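Local coordinates for uncharacterized protein DUF1234 (Pectobacterium atrosepticum SCRI1043, PDB 3BDV), which is a putative alpha/beta hydrolase of the serine hydrolase family, of unconfirmed activity, that binds calcium, at residues R40-P43 and H44-R47; D30-W34 and Q35-E39. All coordinates share one frame; numbering follows the deposited sequence.

Contact 2 (30-34 with 35-39) forms the start of helix 34-41 and contact 1 (40-43 with 44-47) its end and the turn into strand 46-47, so the two follow one another along the chain with centres about 10 Å apart. Arg47 NH1 of contact 1 reaches back to Glu39 OE1 of contact 2 in a 2.9 Å salt bridge, while Arg40 NH1 lies 2.9 Å from Asp31 O, a probable hydrogen bond. Trp45 CZ3 packs on Trp38 CB at 3.8 Å. Contact 1 carries a calcium ligand, the Arg47 carbonyl; at contact 2 the Gln35 side chain is about 12 Å from the ion and touches His81, beside what may be the nucleophile elbow.

Contact 1: residues R40-P43 and H44-R47; sequences RRFP and HWQR. With CA (calcium ion), chain C.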
loop_
_atom_site.group_PDB
_atom_site.type_symbol
_atom_site.label_atom_id
_atom_site.label_comp_id
_atom_site.label_asym_id
_atom_site.label_seq_id
_atom_site.Cartn_x
_atom_site.Cartn_y
_atom_site.Cartn_z
ATOM N N ARG A 40 1.237 15.129 0.352
ATOM C CA ARG A 40 1.601 16.503 0.719
ATOM C C ARG A 40 2.940 16.575 1.473
ATOM O O ARG A 40 3.724 17.503 1.280
ATOM C CB ARG A 40 0.528 17.180 1.585
ATOM C CG ARG A 40 -0.800 17.416 0.910
ATOM C CD ARG A 40 -1.695 18.310 1.748
ATOM N NE ARG A 40 -2.214 17.634 2.948
ATOM C CZ ARG A 40 -3.264 16.807 2.948
ATOM N NH1 ARG A 40 -3.929 16.529 1.834
ATOM N NH2 ARG A 40 -3.665 16.294 4.081
ATOM N N ARG A 41 3.190 15.607 2.352
ATOM C CA ARG A 41 4.419 15.604 3.148
ATOM C C ARG A 41 5.699 15.288 2.335
ATOM O O ARG A 41 6.782 15.857 2.612
ATOM C CB ARG A 41 4.219 14.631 4.315
ATOM C CG ARG A 41 5.275 14.657 5.335
ATOM C CD ARG A 41 4.894 13.792 6.463
ATOM N NE ARG A 41 5.932 13.718 7.490
ATOM C CZ ARG A 41 5.696 13.430 8.762
ATOM N NH1 ARG A 41 4.461 13.252 9.187
ATOM N NH2 ARG A 41 6.693 13.355 9.625
ATOM N N PHE A 42 5.543 14.475 1.281
ATOM C CA PHE A 42 6.632 13.972 0.449
ATOM C C PHE A 42 6.254 14.173 -1.027
ATOM O O PHE A 42 5.782 13.250 -1.710
ATOM C CB PHE A 42 6.871 12.494 0.739
ATOM C CG PHE A 42 7.233 12.221 2.172
ATOM C CD1 PHE A 42 8.467 12.578 2.669
ATOM C CD2 PHE A 42 6.313 11.688 3.033
ATOM C CE1 PHE A 42 8.798 12.380 4.015
ATOM C CE2 PHE A 42 6.634 11.470 4.369
ATOM C CZ PHE A 42 7.866 11.838 4.865
ATOM N N PRO A 43 6.389 15.406 -1.513
ATOM C CA PRO A 43 5.834 15.704 -2.832
ATOM C C PRO A 43 6.497 14.991 -3.994
ATOM O O PRO A 43 5.976 15.041 -5.122
ATOM C CB PRO A 43 6.011 17.233 -2.955
ATOM C CG PRO A 43 6.340 17.727 -1.603
ATOM C CD PRO A 43 6.986 16.589 -0.874
ATOM N N HIS A 44 7.650 14.375 -3.749
ATOM C CA HIS A 44 8.323 13.567 -4.760
ATOM C C HIS A 44 7.722 12.152 -4.837
ATOM O O HIS A 44 7.979 11.441 -5.790
ATOM C CB HIS A 44 9.828 13.485 -4.480
ATOM C CG HIS A 44 10.157 13.198 -3.040
ATOM N ND1 HIS A 44 9.863 14.084 -2.021
ATOM C CD2 HIS A 44 10.708 12.112 -2.445
ATOM C CE1 HIS A 44 10.245 13.568 -0.866
ATOM N NE2 HIS A 44 10.763 12.374 -1.095
ATOM N N TRP A 45 6.936 11.730 -3.839
ATOM C CA TRP A 45 6.268 10.428 -3.954
ATOM C C TRP A 45 5.271 10.443 -5.083
ATOM O O TRP A 45 4.711 11.468 -5.380
ATOM C CB TRP A 45 5.578 10.038 -2.675
ATOM C CG TRP A 45 6.545 9.739 -1.548
ATOM C CD1 TRP A 45 7.897 9.986 -1.516
ATOM C CD2 TRP A 45 6.216 9.186 -0.272
ATOM N NE1 TRP A 45 8.421 9.596 -0.299
ATOM C CE2 TRP A 45 7.416 9.120 0.486
ATOM C CE3 TRP A 45 5.035 8.736 0.303
ATOM C CZ2 TRP A 45 7.462 8.608 1.775
ATOM C CZ3 TRP A 45 5.081 8.216 1.581
ATOM C CH2 TRP A 45 6.286 8.176 2.314
ATOM N N GLN A 46 5.071 9.294 -5.708
ATOM C CA GLN A 46 4.176 9.193 -6.851
ATOM C C GLN A 46 2.831 8.627 -6.443
ATOM O O GLN A 46 2.682 8.085 -5.360
ATOM C CB GLN A 46 4.805 8.327 -7.922
ATOM C CG GLN A 46 6.088 8.903 -8.563
ATOM C CD GLN A 46 5.901 10.325 -9.085
ATOM O OE1 GLN A 46 5.135 10.564 -10.017
ATOM N NE2 GLN A 46 6.596 11.274 -8.474
ATOM N N ARG A 47 1.852 8.769 -7.325
ATOM C CA ARG A 47 0.482 8.368 -7.036
ATOM C C ARG A 47 -0.245 8.042 -8.317
ATOM O O ARG A 47 -0.096 8.741 -9.339
ATOM C CB ARG A 47 -0.214 9.481 -6.252
ATOM C CG ARG A 47 -1.647 9.199 -5.905
ATOM C CD ARG A 47 -2.146 10.238 -4.960
ATOM N NE ARG A 47 -3.586 10.123 -4.814
ATOM C CZ ARG A 47 -4.268 10.543 -3.755
ATOM N NH1 ARG A 47 -3.671 11.181 -2.776
ATOM N NH2 ARG A 47 -5.573 10.380 -3.718
HETATM CA CA CA C . 1.182 9.411 -11.302
HETATM O O HOH W 1 2.658 10.336 -9.691
HETATM O O HOH W 2 0.009 9.566 -13.235
HETATM O O HOH W 3 2.954 9.769 -12.941
#
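Phe42 and Trp45 both set CG opposite their own carbonyl carbon (chi1 -60° and -68°), which sends the two rings off side by side in the same direction. They meet as an offset stack, the phenyl ring over the six-membered ring of the indole, with centroids 4.4 Å apart and planes only 13° from parallel. Phe42 CB sits over the five-membered ring, 3.3 Å from its centroid and almost on the normal, a CH-pi contact. On the far face of the phenyl ring lies Arg41 CG. His44 CE1 comes to the phenyl edge, near its plane, 4.1 Å from Phe42 CD1.

The backbone that carries the two rings makes a type I turn from Phe42 to Trp45, closed by Trp45 N donating to Phe42 O at 2.9 Å. This is the reversal from helix to strand in a beta-alpha-beta unit of the alpha/beta-hydrolase fold: strand 19-23, helix 34-41, strand 46-47. The stacked pair is buried, with Leu177 of helix 174-185 touching both side chains and Leu11 of helix 4-15 reaching Phe42; Trp45 NE1 hydrogen-bonds to Ser15 OG.

Past the turn, in one of two modelled conformers, Gln46 NE2 donates to His44 O at 3.0 Å from above the carbonyl plane. A water that accepts from Arg47 N also binds the calcium ion, joined by Arg47 O at 2.4 Å, two more waters and, elsewhere in the chain, Glu68. The guanidinium of Arg47 forms a salt bridge with Asp28 through NH2, and its NH1 hydrogen-bonds to Ser36 OG.

Contact 2: residues D30-W34 and Q35-E39; sequences DDEHW and QSHWE
The Trp34 indole has Gln35 CG over its face, a CH-pi contact 3.5 Å from the centroid of the six-membered ring, and His33 CE1 lies over the same face. Its edge points into the face of Trp38, an edge-to-face pair with six-membered centroids 4.8 Å apart and planes at 63°. This is the N-terminus of helix 34-41, which follows the loop after strand 19-23 in the alpha/beta-hydrolase fold. His33 is the N-cap: with CG anti to its backbone N (chi1 -169°), the ring swings round so that ND1 accepts from Gln35 N at 3.1 Å, the donor near the ring plane. The indole nitrogens hydrogen-bond elsewhere, Trp34 NE1 to Ile164 O and Trp38 NE1 to Pro172 O; Gln35 OE1 takes Ser29 OG.

On the more exposed side, His37 NE2 donates to Glu32 OE1 at 2.8 Å. The bond leaves close to the imidazole plane but meets the oxygen from above the carboxylate, the two planes being 80° apart. A type I turn, Asp30 to His33, leads into the helix, and Asp30 O receives His33 N and, from the opposite face of its carbonyl plane, Ser36 OG at 2.7 Å.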
loop_
_atom_site.group_PDB
_atom_site.type_symbol
_atom_site.label_atom_id
_atom_site.label_comp_id
_atom_site.label_asym_id
_atom_site.label_seq_id
_atom_site.Cartn_x
_atom_site.Cartn_y
_atom_site.Cartn_z
ATOM N N ASP A 30 -9.314 10.687 -0.250
ATOM C CA ASP A 30 -9.678 12.079 -0.095
ATOM C C ASP A 30 -8.588 12.889 0.641
ATOM O O ASP A 30 -7.535 12.377 1.028
ATOM C CB ASP A 30 -11.054 12.185 0.584
ATOM C CG ASP A 30 -11.055 11.655 2.024
ATOM O OD1 ASP A 30 -9.978 11.512 2.606
ATOM O OD2 ASP A 30 -12.145 11.392 2.577
ATOM N N ASP A 31 -8.836 14.172 0.811
ATOM C CA ASP A 31 -7.799 15.068 1.286
ATOM C C ASP A 31 -7.266 14.749 2.659
ATOM O O ASP A 31 -6.103 15.029 2.926
ATOM C CB ASP A 31 -8.268 16.525 1.238
ATOM C CG ASP A 31 -8.015 17.159 -0.109
ATOM O OD1 ASP A 31 -7.134 16.654 -0.843
ATOM O OD2 ASP A 31 -8.685 18.162 -0.446
ATOM N N GLU A 32 -8.096 14.166 3.520
ATOM C CA GLU A 32 -7.688 13.855 4.893
ATOM C C GLU A 32 -7.210 12.440 5.102
ATOM O O GLU A 32 -6.837 12.076 6.205
ATOM C CB GLU A 32 -8.795 14.166 5.872
ATOM C CG GLU A 32 -8.812 15.678 6.306
ATOM C CD GLU A 32 -7.458 16.176 6.897
ATOM O OE1 GLU A 32 -6.848 15.498 7.774
ATOM O OE2 GLU A 32 -7.004 17.265 6.464
ATOM N N HIS A 33 -7.238 11.651 4.032
ATOM C CA HIS A 33 -6.758 10.283 4.043
ATOM C C HIS A 33 -5.236 10.290 4.144
ATOM O O HIS A 33 -4.565 11.175 3.598
ATOM C CB HIS A 33 -7.206 9.621 2.734
ATOM C CG HIS A 33 -7.027 8.146 2.672
ATOM N ND1 HIS A 33 -5.820 7.545 2.362
ATOM C CD2 HIS A 33 -7.939 7.149 2.730
ATOM C CE1 HIS A 33 -5.996 6.237 2.309
ATOM N NE2 HIS A 33 -7.270 5.971 2.534
ATOM N N TRP A 34 -4.705 9.323 4.876
ATOM C CA TRP A 34 -3.261 9.172 5.043
ATOM C C TRP A 34 -2.470 9.203 3.752
ATOM O O TRP A 34 -1.393 9.754 3.721
ATOM C CB TRP A 34 -2.905 7.910 5.857
ATOM C CG TRP A 34 -3.401 6.604 5.306
ATOM C CD1 TRP A 34 -4.615 6.007 5.569
ATOM C CD2 TRP A 34 -2.673 5.668 4.502
ATOM N NE1 TRP A 34 -4.724 4.828 4.913
ATOM C CE2 TRP A 34 -3.556 4.593 4.227
ATOM C CE3 TRP A 34 -1.409 5.680 3.892
ATOM C CZ2 TRP A 34 -3.188 3.522 3.426
ATOM C CZ3 TRP A 34 -1.059 4.615 3.091
ATOM C CH2 TRP A 34 -1.952 3.541 2.894
ATOM N N GLN A 35 -2.951 8.593 2.687
ATOM C CA GLN A 35 -2.195 8.657 1.431
ATOM C C GLN A 35 -2.054 10.102 0.926
ATOM O O GLN A 35 -1.008 10.479 0.381
ATOM C CB GLN A 35 -2.840 7.772 0.382
ATOM C CG GLN A 35 -2.581 6.298 0.620
ATOM C CD GLN A 35 -3.279 5.418 -0.397
ATOM O OE1 GLN A 35 -4.397 5.721 -0.789
ATOM N NE2 GLN A 35 -2.640 4.334 -0.820
ATOM N N SER A 36 -3.071 10.921 1.200
ATOM C CA SER A 36 -3.026 12.329 0.853
ATOM C C SER A 36 -2.133 13.127 1.815
ATOM O O SER A 36 -1.410 14.035 1.385
ATOM C CB SER A 36 -4.447 12.920 0.728
ATOM O OG SER A 36 -5.178 12.294 -0.348
ATOM N N HIS A 37 -2.199 12.855 3.114
ATOM C CA HIS A 37 -1.223 13.434 4.025
ATOM C C HIS A 37 0.176 13.142 3.529
ATOM O O HIS A 37 1.036 14.035 3.461
ATOM C CB HIS A 37 -1.413 12.891 5.444
ATOM C CG HIS A 37 -2.526 13.568 6.179
ATOM N ND1 HIS A 37 -2.319 14.604 7.063
ATOM C CD2 HIS A 37 -3.864 13.339 6.164
ATOM C CE1 HIS A 37 -3.483 14.993 7.556
ATOM N NE2 HIS A 37 -4.442 14.251 7.024
ATOM N N TRP A 38 0.410 11.904 3.160
ATOM C CA TRP A 38 1.774 11.494 2.766
ATOM C C TRP A 38 2.247 12.147 1.467
ATOM O O TRP A 38 3.408 12.565 1.345
ATOM C CB TRP A 38 1.886 9.969 2.710
ATOM C CG TRP A 38 1.724 9.314 4.050
ATOM C CD1 TRP A 38 1.375 9.923 5.253
ATOM C CD2 TRP A 38 1.817 7.922 4.326
ATOM N NE1 TRP A 38 1.315 8.986 6.233
ATOM C CE2 TRP A 38 1.548 7.746 5.697
ATOM C CE3 TRP A 38 2.122 6.809 3.555
ATOM C CZ2 TRP A 38 1.590 6.500 6.300
ATOM C CZ3 TRP A 38 2.159 5.584 4.155
ATOM C CH2 TRP A 38 1.910 5.442 5.516
ATOM N N GLU A 39 1.327 12.283 0.532
ATOM C CA GLU A 39 1.607 12.970 -0.725
ATOM C C GLU A 39 1.988 14.420 -0.490
ATOM O O GLU A 39 2.923 14.905 -1.092
ATOM C CB GLU A 39 0.399 12.888 -1.614
ATOM C CG GLU A 39 0.655 13.366 -3.003
ATOM C CD GLU A 39 -0.580 13.291 -3.854
ATOM O OE1 GLU A 39 -1.732 13.323 -3.302
ATOM O OE2 GLU A 39 -0.374 13.226 -5.079
HETATM O O HOH W 4 -7.010 14.017 -2.521
#